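Local structure of clavulanic acid biosynthesis oligopeptide binding protein 2 (Streptomyces clavuligerus, 2WOL) at residues Y52-W57 with P546-Y551; L59-N64 with D552-G557. The protein probably binds oligopeptides or related small solutes as an extracellular solute-binding protein, and belongs to the clavulanic acid biosynthesis pathway of its host. All coordinates share one frame; numbering follows the deposited sequence.

Contact 1 (Y52-W57 with P546-Y551); sequences YYVWVW and PAFGLY
The Phe548 ring meets Val54 and Trp57 along one edge, near its own plane: CD2 lies 4.0 Å from Val54 CG1, and the neighbouring CE2 lies 4.1 Å from Trp57 CB. Two residues three positions, about one turn, apart thus line up along the same ring edge. The indole of Trp57 leads away from Phe548 and covers its own helix start instead, with Tyr53 O 3.4 Å above one face and Val54 CA beside it, both offset toward the rim, while Tyr52 CE2 stands in plane at its edge. Its NE1 is bonded to Thr51 O. The Trp55 indole likewise turns from the contact and has Tyr53 CB and Val56 CG2 over one face.

Tyr53 is the N-cap of helix 54-63, and residues 546-551 form the turn and second strand of a small antiparallel hairpin (544-545 with 550-551). The hairpin, whose second strand is only weakly bonded, packs against the first turn of the helix in this family 5 solute-binding protein.

Val54 CG1, anti to the backbone N (chi1 179°), touches both hairpin side chains, Leu550 CD1 at 3.8 Å as well as the phenyl edge. Leu550 CD1 also packs on Trp55, 4.1 Å from its CA. Beyond the contact, the Phe548 side chain lies about 3 Å from a glycerol probably from the crystallisation liquor, and His545 meets its ring edge-to-face.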
loop_
_atom_site.group_PDB
_atom_site.type_symbol
_atom_site.label_atom_id
_atom_site.label_comp_id
_atom_site.label_asym_id
_atom_site.label_seq_id
_atom_site.Cartn_x
_atom_site.Cartn_y
_atom_site.Cartn_z
ATOM N N TYR A 52 -4.816 7.515 -4.433
ATOM C CA TYR A 52 -3.642 6.861 -3.865
ATOM C C TYR A 52 -3.875 6.501 -2.395
ATOM O O TYR A 52 -2.913 6.333 -1.636
ATOM C CB TYR A 52 -2.390 7.745 -3.999
ATOM C CG TYR A 52 -1.198 7.021 -4.593
ATOM C CD1 TYR A 52 -0.534 7.535 -5.707
ATOM C CD2 TYR A 52 -0.753 5.810 -4.061
ATOM C CE1 TYR A 52 0.555 6.869 -6.267
ATOM C CE2 TYR A 52 0.332 5.131 -4.616
ATOM C CZ TYR A 52 0.978 5.667 -5.721
ATOM O OH TYR A 52 2.050 5.010 -6.281
ATOM N N TYR A 53 -5.146 6.405 -1.996
ATOM C CA TYR A 53 -5.505 5.940 -0.657
ATOM C C TYR A 53 -5.809 4.453 -0.713
ATOM O O TYR A 53 -6.641 4.018 -1.521
ATOM C CB TYR A 53 -6.756 6.647 -0.124
ATOM C CG TYR A 53 -6.608 8.087 0.335
ATOM C CD1 TYR A 53 -5.364 8.721 0.389
ATOM C CD2 TYR A 53 -7.732 8.807 0.738
ATOM C CE1 TYR A 53 -5.256 10.049 0.824
ATOM C CE2 TYR A 53 -7.637 10.120 1.175
ATOM C CZ TYR A 53 -6.400 10.733 1.214
ATOM O OH TYR A 53 -6.324 12.037 1.647
ATOM N N VAL A 54 -5.163 3.677 0.153
ATOM C CA VAL A 54 -5.395 2.232 0.211
ATOM C C VAL A 54 -6.878 1.921 0.418
ATOM O O VAL A 54 -7.423 1.034 -0.241
ATOM C CB VAL A 54 -4.532 1.533 1.295
ATOM C CG1 VAL A 54 -4.823 0.037 1.331
ATOM C CG2 VAL A 54 -3.052 1.769 1.035
ATOM N N TRP A 55 -7.530 2.675 1.302
ATOM C CA TRP A 55 -8.936 2.433 1.607
ATOM C C TRP A 55 -9.882 2.821 0.467
ATOM O O TRP A 55 -10.998 2.308 0.381
ATOM C CB TRP A 55 -9.346 3.071 2.939
ATOM C CG TRP A 55 -9.309 4.574 3.001
ATOM C CD1 TRP A 55 -8.262 5.356 3.405
ATOM C CD2 TRP A 55 -10.390 5.471 2.707
ATOM N NE1 TRP A 55 -8.617 6.684 3.358
ATOM C CE2 TRP A 55 -9.919 6.784 2.940
ATOM C CE3 TRP A 55 -11.711 5.292 2.268
ATOM C CZ2 TRP A 55 -10.724 7.913 2.748
ATOM C CZ3 TRP A 55 -12.512 6.421 2.076
ATOM C CH2 TRP A 55 -12.013 7.711 2.316
ATOM N N VAL A 56 -9.439 3.727 -0.400
ATOM C CA VAL A 56 -10.220 4.052 -1.590
ATOM C C VAL A 56 -9.999 2.979 -2.666
ATOM O O VAL A 56 -10.934 2.632 -3.390
ATOM C CB VAL A 56 -9.939 5.476 -2.117
ATOM C CG1 VAL A 56 -10.786 5.768 -3.356
ATOM C CG2 VAL A 56 -10.236 6.510 -1.032
ATOM N N TRP A 57 -8.786 2.429 -2.757
ATOM C CA TRP A 57 -8.566 1.258 -3.616
ATOM C C TRP A 57 -9.498 0.127 -3.183
ATOM O O TRP A 57 -10.083 -0.569 -4.011
ATOM C CB TRP A 57 -7.116 0.776 -3.563
ATOM C CG TRP A 57 -6.108 1.780 -4.033
ATOM C CD1 TRP A 57 -6.341 2.883 -4.807
ATOM C CD2 TRP A 57 -4.696 1.772 -3.760
ATOM N NE1 TRP A 57 -5.166 3.558 -5.035
ATOM C CE2 TRP A 57 -4.140 2.901 -4.404
ATOM C CE3 TRP A 57 -3.847 0.921 -3.030
ATOM C CZ2 TRP A 57 -2.774 3.205 -4.343
ATOM C CZ3 TRP A 57 -2.479 1.221 -2.974
ATOM C CH2 TRP A 57 -1.962 2.359 -3.625
ATOM N N PRO A 546 -5.600 -10.112 2.697
ATOM C CA PRO A 546 -4.140 -10.135 2.825
ATOM C C PRO A 546 -3.396 -9.155 1.910
ATOM O O PRO A 546 -2.264 -8.781 2.212
ATOM C CB PRO A 546 -3.772 -11.584 2.476
ATOM C CG PRO A 546 -4.915 -12.097 1.692
ATOM C CD PRO A 546 -6.134 -11.404 2.227
ATOM N N ALA A 547 -4.020 -8.743 0.810
ATOM C CA ALA A 547 -3.399 -7.773 -0.093
ATOM C C ALA A 547 -3.529 -6.326 0.391
ATOM O O ALA A 547 -2.864 -5.433 -0.142
ATOM C CB ALA A 547 -3.957 -7.921 -1.508
ATOM N N PHE A 548 -4.375 -6.097 1.397
ATOM C CA PHE A 548 -4.700 -4.742 1.855
ATOM C C PHE A 548 -4.356 -4.481 3.323
ATOM O O PHE A 548 -4.072 -3.338 3.699
ATOM C CB PHE A 548 -6.189 -4.448 1.647
ATOM C CG PHE A 548 -6.594 -4.277 0.208
ATOM C CD1 PHE A 548 -6.913 -5.382 -0.576
ATOM C CD2 PHE A 548 -6.692 -3.010 -0.351
ATOM C CE1 PHE A 548 -7.300 -5.230 -1.905
ATOM C CE2 PHE A 548 -7.082 -2.844 -1.680
ATOM C CZ PHE A 548 -7.385 -3.955 -2.456
ATOM N N GLY A 549 -4.417 -5.521 4.154
ATOM C CA GLY A 549 -4.288 -5.355 5.608
ATOM C C GLY A 549 -5.529 -4.712 6.208
ATOM O O GLY A 549 -5.528 -4.289 7.366
ATOM N N LEU A 550 -6.584 -4.647 5.396
ATOM C CA LEU A 550 -7.872 -4.052 5.747
ATOM C C LEU A 550 -8.963 -5.057 5.417
ATOM O O LEU A 550 -8.781 -5.900 4.547
ATOM C CB LEU A 550 -8.118 -2.788 4.912
ATOM C CG LEU A 550 -7.153 -1.606 5.013
ATOM C CD1 LEU A 550 -7.461 -0.554 3.965
ATOM C CD2 LEU A 550 -7.187 -0.993 6.391
ATOM N N TYR A 551 -10.102 -4.959 6.096
ATOM C CA TYR A 551 -11.256 -5.791 5.765
ATOM C C TYR A 551 -11.670 -5.608 4.309
ATOM O O TYR A 551 -11.657 -4.490 3.792
ATOM C CB TYR A 551 -12.449 -5.417 6.634
ATOM C CG TYR A 551 -12.348 -5.745 8.112
ATOM C CD1 TYR A 551 -12.898 -4.884 9.064
ATOM C CD2 TYR A 551 -11.728 -6.909 8.555
ATOM C CE1 TYR A 551 -12.839 -5.177 10.421
ATOM C CE2 TYR A 551 -11.648 -7.207 9.909
ATOM C CZ TYR A 551 -12.210 -6.339 10.834
ATOM O OH TYR A 551 -12.162 -6.612 12.185
#

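Contact 2 (L59-N64 with D552-G557); sequences LQRLLN and DIQAMG
Arg61 and Asp552 approach with their side chains at about a right angle, and the guanidinium takes the carboxylate side-on. Arg61 NE donates to OD1 of Asp552 at 2.9 Å while Arg61 NH2 donates to Asp552 OD2, also at 2.9 Å, so each oxygen has its own nitrogen. Both oxygens are met on their syn side and lie close to the guanidinium plane, but the two flat groups are twisted 42° apart and the nitrogens stand somewhat out of the carboxylate plane. A bend at chi3 (66°) sets NE off the line of the aliphatic chain, turned to OD1.

Gln554 supplies a second hold on the same carboxylate. Its NE2 donates to Asp552 OD2 at 3.0 Å from above the carboxylate plane, on the face opposite to Arg61 NH2, and its amide stands nearly perpendicular (83°) to the guanidinium. The Gln554 chain crosses that of Arg61 at a slant, with Gln554 CG 3.9 Å from Arg61 CB. The buried carboxylate thereby receives three hydrogen bonds from Arg61 and Gln554, with a weak one from Tyr543 OH besides, which would be expected to favour its charged form; Arg61 NH1 is bound separately by Tyr70 O.

Next to these polar groups, Leu62 CD1 packs 3.7 Å from Gln554 CB and 4.0 Å from Ile553 CG2. Ile553 continues into the apolar interior, where it touches Leu35 and Leu37 of strand 34-39.

A bidentate, side-on salt bridge here joins Arg61, in the C-terminal part of helix 54-63, to Asp552, the residue just before the 3-10 segment 553-555. An N-terminal helix and a C-terminal loop are thus packed together near strand 34-39 of the mixed five-stranded sheet, as expected of a solute-binding lobe to which distant parts of the chain contribute.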
loop_
_atom_site.group_PDB
_atom_site.type_symbol
_atom_site.label_atom_id
_atom_site.label_comp_id
_atom_site.label_asym_id
_atom_site.label_seq_id
_atom_site.Cartn_x
_atom_site.Cartn_y
_atom_site.Cartn_z
ATOM N N LEU A 59 -12.390 0.515 -1.541
ATOM C CA LEU A 59 -13.735 0.940 -1.925
ATOM C C LEU A 59 -13.991 0.754 -3.423
ATOM O O LEU A 59 -15.116 0.468 -3.839
ATOM C CB LEU A 59 -13.953 2.401 -1.530
ATOM C CG LEU A 59 -15.319 3.031 -1.791
ATOM C CD1 LEU A 59 -16.392 2.413 -0.905
ATOM C CD2 LEU A 59 -15.225 4.524 -1.568
ATOM N N GLN A 60 -12.947 0.929 -4.230
ATOM C CA GLN A 60 -13.063 0.752 -5.676
ATOM C C GLN A 60 -13.458 -0.666 -6.090
ATOM O O GLN A 60 -13.970 -0.874 -7.191
ATOM C CB GLN A 60 -11.779 1.200 -6.386
ATOM C CG GLN A 60 -11.718 2.713 -6.605
ATOM C CD GLN A 60 -12.728 3.215 -7.626
ATOM O OE1 GLN A 60 -13.326 2.436 -8.372
ATOM N NE2 GLN A 60 -12.912 4.527 -7.666
ATOM N N ARG A 61 -13.241 -1.638 -5.207
ATOM C CA ARG A 61 -13.675 -3.008 -5.484
ATOM C C ARG A 61 -15.206 -3.108 -5.588
ATOM O O ARG A 61 -15.728 -4.037 -6.196
ATOM C CB ARG A 61 -13.109 -3.988 -4.449
ATOM C CG ARG A 61 -11.636 -4.301 -4.677
ATOM C CD ARG A 61 -10.967 -4.958 -3.473
ATOM N NE ARG A 61 -11.474 -6.296 -3.141
ATOM C CZ ARG A 61 -11.180 -7.415 -3.804
ATOM N NH1 ARG A 61 -10.421 -7.391 -4.897
ATOM N NH2 ARG A 61 -11.672 -8.573 -3.381
ATOM N N LEU A 62 -15.916 -2.143 -5.005
ATOM C CA LEU A 62 -17.379 -2.074 -5.132
ATOM C C LEU A 62 -17.835 -1.329 -6.382
ATOM O O LEU A 62 -18.924 -1.587 -6.905
ATOM C CB LEU A 62 -17.997 -1.378 -3.915
ATOM C CG LEU A 62 -17.993 -2.104 -2.568
ATOM C CD1 LEU A 62 -16.678 -1.892 -1.825
ATOM C CD2 LEU A 62 -19.152 -1.612 -1.720
ATOM N N LEU A 63 -17.006 -0.390 -6.838
ATOM C CA LEU A 63 -17.390 0.569 -7.878
ATOM C C LEU A 63 -16.947 0.195 -9.285
ATOM O O LEU A 63 -17.652 0.478 -10.255
ATOM C CB LEU A 63 -16.843 1.957 -7.531
ATOM C CG LEU A 63 -17.422 2.657 -6.303
ATOM C CD1 LEU A 63 -16.575 3.873 -5.963
ATOM C CD2 LEU A 63 -18.871 3.052 -6.540
ATOM N N ASN A 64 -15.772 -0.409 -9.411
ATOM C CA ASN A 64 -15.220 -0.680 -10.729
ATOM C C ASN A 64 -14.520 -2.013 -10.811
ATOM O O ASN A 64 -13.736 -2.371 -9.930
ATOM C CB ASN A 64 -14.269 0.439 -11.158
ATOM C CG ASN A 64 -15.001 1.713 -11.525
ATOM O OD1 ASN A 64 -15.724 1.762 -12.524
ATOM N ND2 ASN A 64 -14.833 2.750 -10.710
ATOM N N ASP A 552 -12.061 -6.699 3.654
ATOM C CA ASP A 552 -12.567 -6.596 2.288
ATOM C C ASP A 552 -14.029 -6.161 2.321
ATOM O O ASP A 552 -14.944 -6.985 2.355
ATOM C CB ASP A 552 -12.401 -7.909 1.529
ATOM C CG ASP A 552 -12.580 -7.744 0.030
ATOM O OD1 ASP A 552 -12.521 -6.595 -0.463
ATOM O OD2 ASP A 552 -12.764 -8.770 -0.660
ATOM N N ILE A 553 -14.226 -4.849 2.327
ATOM C CA ILE A 553 -15.546 -4.235 2.405
ATOM C C ILE A 553 -16.543 -4.841 1.418
ATOM O O ILE A 553 -17.683 -5.109 1.778
ATOM C CB ILE A 553 -15.452 -2.707 2.164
ATOM C CG1 ILE A 553 -14.472 -2.055 3.154
ATOM C CG2 ILE A 553 -16.837 -2.050 2.188
ATOM C CD1 ILE A 553 -14.836 -2.182 4.627
ATOM N N GLN A 554 -16.105 -5.057 0.178
ATOM C CA GLN A 554 -17.004 -5.516 -0.882
ATOM C C GLN A 554 -17.641 -6.880 -0.593
ATOM O O GLN A 554 -18.699 -7.194 -1.127
ATOM C CB GLN A 554 -16.297 -5.511 -2.243
ATOM C CG GLN A 554 -15.228 -6.578 -2.435
ATOM C CD GLN A 554 -15.800 -7.910 -2.877
ATOM O OE1 GLN A 554 -16.876 -7.964 -3.477
ATOM N NE2 GLN A 554 -15.080 -8.992 -2.594
ATOM N N ALA A 555 -16.986 -7.678 0.245
ATOM C CA ALA A 555 -17.470 -9.021 0.569
ATOM C C ALA A 555 -18.561 -9.024 1.642
ATOM O O ALA A 555 -19.256 -10.025 1.824
ATOM C CB ALA A 555 -16.314 -9.897 1.005
ATOM N N MET A 556 -18.708 -7.905 2.344
ATOM C CA MET A 556 -19.558 -7.836 3.528
ATOM C C MET A 556 -21.039 -7.786 3.203
ATOM O O MET A 556 -21.445 -7.252 2.175
ATOM C CB MET A 556 -19.199 -6.615 4.365
ATOM C CG MET A 556 -17.839 -6.685 5.000
ATOM S SD MET A 556 -17.418 -5.114 5.751
ATOM C CE MET A 556 -15.849 -5.549 6.496
ATOM N N GLY A 557 -21.838 -8.340 4.109
ATOM C CA GLY A 557 -23.285 -8.164 4.081
ATOM C C GLY A 557 -23.800 -7.819 5.465
ATOM O O GLY A 557 -23.022 -7.542 6.380
#

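Overall arrangement
Contacts 1 and 2 hold the two ends of one element, helix 54-63, against consecutive parts of the C-terminal region, with centres about 11 Å apart. Both are buried, yet contact 1, about 7 Å from the centre of the chain, includes partly exposed residues, whereas every touching residue of contact 2, about 17 Å from that centre, is buried. Their chemistry differs: contact 1 is apolar packing, while the fully buried contact 2 adds a salt bridge. They also meet directly, where Phe548 CZ lies 3.9 Å from Arg61 CD and Tyr551 packs on Met556.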